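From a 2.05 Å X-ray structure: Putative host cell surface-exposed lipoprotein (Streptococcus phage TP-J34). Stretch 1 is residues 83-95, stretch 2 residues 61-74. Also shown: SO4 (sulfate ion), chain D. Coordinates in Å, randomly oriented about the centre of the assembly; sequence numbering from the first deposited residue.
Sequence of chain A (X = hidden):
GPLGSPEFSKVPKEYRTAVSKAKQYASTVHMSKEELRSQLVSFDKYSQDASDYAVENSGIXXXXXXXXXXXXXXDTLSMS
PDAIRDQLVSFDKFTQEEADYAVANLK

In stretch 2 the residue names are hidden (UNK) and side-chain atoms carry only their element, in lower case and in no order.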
# COMPACT_ATOMS: atom_id res chain seq x y z
N ALA A 83 -3.06 -2.39 -17.69
CA ALA A 83 -2.47 -3.33 -16.74
C ALA A 83 -2.89 -2.96 -15.31
O ALA A 83 -3.14 -3.86 -14.50
CB ALA A 83 -0.95 -3.33 -16.85
N ILE A 84 -2.99 -1.65 -15.00
CA ILE A 84 -3.43 -1.16 -13.68
C ILE A 84 -4.88 -1.54 -13.43
O ILE A 84 -5.20 -2.00 -12.34
CB ILE A 84 -3.18 0.36 -13.51
CG1 ILE A 84 -1.66 0.65 -13.44
CG2 ILE A 84 -3.91 0.91 -12.26
CD1 ILE A 84 -1.26 2.14 -13.70
N ARG A 85 -5.76 -1.34 -14.43
CA ARG A 85 -7.18 -1.70 -14.32
C ARG A 85 -7.33 -3.17 -13.92
O ARG A 85 -8.08 -3.46 -12.99
CB ARG A 85 -7.89 -1.45 -15.66
CG ARG A 85 -9.43 -1.51 -15.56
CD ARG A 85 -10.09 -1.78 -16.91
NE ARG A 85 -9.49 -0.98 -17.98
CZ ARG A 85 -9.88 0.23 -18.33
NH1 ARG A 85 -10.91 0.81 -17.73
NH2 ARG A 85 -9.24 0.89 -19.29
N ASP A 86 -6.59 -4.08 -14.59
CA ASP A 86 -6.66 -5.52 -14.28
C ASP A 86 -6.13 -5.85 -12.90
O ASP A 86 -6.71 -6.67 -12.20
CB ASP A 86 -5.95 -6.38 -15.34
CG ASP A 86 -6.56 -6.27 -16.72
OD1 ASP A 86 -7.72 -5.79 -16.83
OD2 ASP A 86 -5.89 -6.67 -17.70
N GLN A 87 -5.01 -5.21 -12.52
CA GLN A 87 -4.40 -5.42 -11.20
C GLN A 87 -5.39 -5.01 -10.11
O GLN A 87 -5.59 -5.75 -9.15
CB GLN A 87 -3.09 -4.62 -11.07
CG GLN A 87 -2.24 -5.02 -9.85
CD GLN A 87 -1.62 -6.40 -10.00
OE1 GLN A 87 -1.49 -6.95 -11.10
NE2 GLN A 87 -1.18 -6.98 -8.92
N LEU A 88 -6.01 -3.82 -10.25
CA LEU A 88 -6.97 -3.33 -9.24
C LEU A 88 -8.14 -4.30 -9.03
O LEU A 88 -8.55 -4.54 -7.89
CB LEU A 88 -7.51 -1.95 -9.65
CG LEU A 88 -6.51 -0.78 -9.67
CD1 LEU A 88 -7.16 0.44 -10.33
CD2 LEU A 88 -5.95 -0.45 -8.23
N VAL A 89 -8.65 -4.88 -10.13
CA VAL A 89 -9.78 -5.82 -10.07
C VAL A 89 -9.35 -7.21 -9.68
O VAL A 89 -9.80 -7.71 -8.65
CB VAL A 89 -10.61 -5.81 -11.39
CG1 VAL A 89 -11.72 -6.87 -11.36
CG2 VAL A 89 -11.21 -4.44 -11.64
N SER A 90 -8.48 -7.86 -10.49
CA SER A 90 -8.08 -9.26 -10.26
C SER A 90 -7.31 -9.50 -9.02
O SER A 90 -7.52 -10.52 -8.37
CB SER A 90 -7.30 -9.81 -11.45
OG SER A 90 -8.10 -9.70 -12.62
N PHE A 91 -6.38 -8.58 -8.70
CA PHE A 91 -5.53 -8.74 -7.54
C PHE A 91 -6.02 -8.00 -6.29
O PHE A 91 -6.21 -8.64 -5.26
CB PHE A 91 -4.08 -8.37 -7.91
CG PHE A 91 -3.05 -8.69 -6.87
CD1 PHE A 91 -2.49 -9.96 -6.79
CD2 PHE A 91 -2.61 -7.72 -5.98
CE1 PHE A 91 -1.55 -10.27 -5.81
CE2 PHE A 91 -1.64 -8.02 -5.02
CZ PHE A 91 -1.11 -9.30 -4.95
N ASP A 92 -6.22 -6.66 -6.37
CA ASP A 92 -6.67 -5.86 -5.20
C ASP A 92 -8.15 -6.05 -4.84
O ASP A 92 -8.56 -5.71 -3.73
CB ASP A 92 -6.34 -4.37 -5.35
CG ASP A 92 -4.85 -4.12 -5.37
OD1 ASP A 92 -4.19 -4.42 -4.34
OD2 ASP A 92 -4.34 -3.72 -6.42
N LYS A 93 -8.94 -6.57 -5.78
CA LYS A 93 -10.37 -6.81 -5.57
C LYS A 93 -11.24 -5.57 -5.41
O LYS A 93 -12.29 -5.62 -4.77
CB LYS A 93 -10.66 -7.92 -4.53
CG LYS A 93 -10.09 -9.29 -4.96
CD LYS A 93 -10.27 -10.35 -3.90
CE LYS A 93 -9.59 -9.98 -2.60
NZ LYS A 93 -9.56 -11.11 -1.65
N PHE A 94 -10.83 -4.46 -6.07
CA PHE A 94 -11.68 -3.29 -6.24
C PHE A 94 -12.75 -3.76 -7.22
O PHE A 94 -12.51 -4.68 -8.01
CB PHE A 94 -10.90 -2.15 -6.90
CG PHE A 94 -10.04 -1.39 -5.92
CD1 PHE A 94 -10.61 -0.47 -5.03
CD2 PHE A 94 -8.68 -1.63 -5.84
CE1 PHE A 94 -9.82 0.22 -4.12
CE2 PHE A 94 -7.88 -0.95 -4.90
CZ PHE A 94 -8.46 -0.03 -4.04
N THR A 95 -13.93 -3.12 -7.21
CA THR A 95 -14.97 -3.46 -8.18
C THR A 95 -14.49 -2.93 -9.54
O THR A 95 -13.60 -2.06 -9.59
CB THR A 95 -16.30 -2.77 -7.79
OG1 THR A 95 -16.15 -1.36 -8.00
CG2 THR A 95 -16.70 -3.04 -6.33
N UNK A 61 -14.53 6.34 0.61
CA UNK A 61 -14.85 6.42 -0.80
C UNK A 61 -13.85 5.46 -1.50
O UNK A 61 -12.70 5.81 -1.72
o UNK A 61 -15.56 9.16 -3.14
c UNK A 61 -15.20 8.02 -2.76
c UNK A 61 -14.70 7.86 -1.33
o UNK A 61 -15.25 7.01 -3.49
N UNK A 62 -14.33 4.26 -1.87
CA UNK A 62 -13.52 3.24 -2.53
C UNK A 62 -13.10 3.60 -3.96
O UNK A 62 -12.11 3.05 -4.45
c UNK A 62 -14.17 1.87 -2.42
c UNK A 62 -13.02 0.94 -0.37
c UNK A 62 -15.36 1.41 -0.23
c UNK A 62 -14.20 0.55 1.69
c UNK A 62 -14.19 1.38 -0.99
o UNK A 62 -14.24 0.10 2.98
c UNK A 62 -15.37 0.98 1.09
c UNK A 62 -13.02 0.54 0.97
N UNK A 63 -13.82 4.56 -4.61
CA UNK A 63 -13.43 5.05 -5.94
C UNK A 63 -12.13 5.83 -5.77
O UNK A 63 -11.23 5.72 -6.59
n UNK A 63 -16.91 5.84 -6.56
o UNK A 63 -15.72 4.29 -7.59
c UNK A 63 -14.50 6.00 -6.52
c UNK A 63 -15.76 5.30 -6.92
N UNK A 64 -12.06 6.66 -4.71
CA UNK A 64 -10.88 7.48 -4.38
C UNK A 64 -9.72 6.56 -3.93
O UNK A 64 -8.57 6.82 -4.27
c UNK A 64 -8.42 10.93 -2.38
c UNK A 64 -11.27 8.51 -3.30
c UNK A 64 -9.35 10.15 -3.28
n UNK A 64 -7.73 11.97 -3.16
c UNK A 64 -10.12 9.11 -2.50
N UNK A 65 -10.03 5.48 -3.19
CA UNK A 65 -9.02 4.50 -2.77
C UNK A 65 -8.39 3.85 -4.01
O UNK A 65 -7.18 3.69 -4.06
c UNK A 65 -9.03 4.42 0.32
c UNK A 65 -9.64 3.39 -1.89
n UNK A 65 -8.11 3.57 0.73
c UNK A 65 -10.13 3.86 -0.53
o UNK A 65 -8.99 5.60 0.60
N UNK A 66 -9.23 3.47 -5.00
CA UNK A 66 -8.77 2.85 -6.25
C UNK A 66 -7.89 3.82 -7.02
O UNK A 66 -6.85 3.41 -7.54
c UNK A 66 -9.96 2.42 -7.10
N UNK A 67 -8.30 5.10 -7.11
CA UNK A 67 -7.52 6.13 -7.81
C UNK A 67 -6.12 6.29 -7.17
O UNK A 67 -5.12 6.32 -7.89
c UNK A 67 -7.56 8.70 -8.43
c UNK A 67 -8.29 7.49 -7.82
c UNK A 67 -8.46 9.92 -8.45
c UNK A 67 -7.01 8.39 -9.85
N UNK A 68 -6.06 6.39 -5.83
CA UNK A 68 -4.79 6.53 -5.11
C UNK A 68 -3.89 5.30 -5.32
O UNK A 68 -2.69 5.45 -5.55
o UNK A 68 -5.63 10.09 -4.85
c UNK A 68 -5.62 8.23 -3.34
c UNK A 68 -5.03 6.84 -3.61
o UNK A 68 -3.71 9.54 -3.91
c UNK A 68 -4.94 9.39 -4.06
N UNK A 69 -4.49 4.10 -5.32
CA UNK A 69 -3.71 2.88 -5.57
C UNK A 69 -3.21 2.86 -7.03
O UNK A 69 -2.07 2.46 -7.29
c UNK A 69 -3.65 0.36 -5.12
c UNK A 69 -1.67 -0.66 -3.85
c UNK A 69 -4.53 1.61 -5.25
n UNK A 69 -2.36 -1.97 -3.65
c UNK A 69 -2.66 0.48 -3.93
N UNK A 70 -4.07 3.28 -7.98
CA UNK A 70 -3.75 3.35 -9.41
C UNK A 70 -2.57 4.30 -9.64
O UNK A 70 -1.67 3.96 -10.39
c UNK A 70 -4.98 3.83 -10.20
N UNK A 71 -2.57 5.48 -8.98
CA UNK A 71 -1.48 6.46 -9.08
C UNK A 71 -0.20 5.83 -8.58
O UNK A 71 0.83 5.96 -9.23
c UNK A 71 -1.77 7.74 -8.26
c UNK A 71 -4.19 10.73 -8.34
c UNK A 71 -3.14 9.77 -7.86
n UNK A 71 -4.54 11.73 -7.28
c UNK A 71 -2.87 8.63 -8.84
N UNK A 72 -0.27 5.10 -7.43
CA UNK A 72 0.88 4.40 -6.87
C UNK A 72 1.47 3.41 -7.88
O UNK A 72 2.68 3.43 -8.10
c UNK A 72 1.31 2.28 -3.61
o UNK A 72 0.45 2.71 -2.83
n UNK A 72 1.95 1.13 -3.38
c UNK A 72 1.70 3.04 -4.86
c UNK A 72 0.50 3.70 -5.55
N UNK A 73 0.63 2.57 -8.52
CA UNK A 73 1.09 1.61 -9.54
C UNK A 73 1.73 2.31 -10.73
O UNK A 73 2.74 1.85 -11.24
c UNK A 73 -2.29 -1.74 -8.11
o UNK A 73 -1.85 -3.22 -6.29
c UNK A 73 -1.42 -2.27 -7.19
c UNK A 73 -0.05 0.69 -10.03
c UNK A 73 0.33 -0.86 -8.05
c UNK A 73 -1.85 -0.81 -9.04
c UNK A 73 -0.11 -1.81 -7.13
c UNK A 73 -0.53 -0.34 -9.02
N UNK A 74 1.13 3.43 -11.17
CA UNK A 74 1.65 4.20 -12.31
C UNK A 74 2.98 4.85 -11.97
O UNK A 74 3.92 4.71 -12.74
n UNK A 74 -0.31 6.42 -15.90
o UNK A 74 -0.46 7.79 -14.15
c UNK A 74 0.05 6.82 -14.69
c UNK A 74 1.12 6.03 -14.02
c UNK A 74 0.63 5.26 -12.78
S SO4 D . -1.33 -4.03 -0.86
O1 SO4 D . -2.06 -3.22 0.12
O2 SO4 D . -0.84 -3.18 -1.94
O3 SO4 D . -0.18 -4.66 -0.21
O4 SO4 D . -2.22 -5.07 -1.40
O HOH W 1 -0.13 -5.81 -6.79

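Position 61 carries two carbons, the second bearing two oxygens, and touches nothing on stretch 1: Asp61, the N-cap, whose OD1 accepts weakly from the backbone N of position 63 at 3.0 Å. Position 62 has one carbon leading to a six-carbon ring with one oxygen, so Tyr62; its backbone O lies 3.7 Å from Phe94 CE1. Position 63 has two carbons, the second carrying one oxygen and one nitrogen. That is Asn63, pointing away. Position 64, four carbons in a row ending in nitrogen, is Lys64, also directed away.

Position 65 shows three carbons, the third with one oxygen and one nitrogen: Gln65, whose CB meets the edge of the Phe94 ring, 3.9 Å from CE1. At 66 a lone carbon sits 3.6 Å, CB to CD1, from Phe94. This is Ala66, and its CA lies over the ring face, 3.8 Å from the Phe94 centroid, a CH-pi contact that brings the aromatic ring right against the backbone. Position 67 has four carbons forked at the second and points away: Leu67. Position 68, three carbons with two oxygens on the third, is Glu68, whose OE1 forms salt bridges with Lys64 NZ (3.3 Å) and with the terminal nitrogen of position 71.

Position 69 is four carbons ending in a nitrogen 3.1 Å from Asp92 OD1, a salt bridge; it is Lys69, and its NZ also donates to sulfate O2 at 2.6 Å. Position 70 is again a single carbon, its CB 3.7 Å from Ile84 CG2: Ala70. Position 71, four carbons and a nitrogen, points away as Lys71. Position 72, three carbons with oxygen and nitrogen, is Gln72, out of reach.

At 73 one carbon leads to a six-carbon ring whose oxygen reaches Asp92. This is Tyr73, donating from OH to Asp92 OD2 at 2.5 Å. Position 74 has three carbons, oxygen and nitrogen: Gln74, with CB 3.8 Å from Ile84 CD1.

The design rule is small residues beneath large ones. With helix axes 10.1 Å apart, crossing at 128°, Leu88 drops as a knob among Ala66, Lys69, Ala70 and Tyr73, while Ile84 packs on Ala70 and Phe94 on Ala66. A polar cluster borders this apolar seam: Asp92 engages Lys69 through OD1 and Tyr73 through OD2, and Lys69 NZ donates to Tyr73 OH (3.0 Å), tying the two partners together. A water extends the cluster, donating to Tyr73 OH at 3.1 Å and accepting from Gln87 NE2 at 2.6 Å.

Stretch 2 (61-74) DYNKQALEKAKQYQ
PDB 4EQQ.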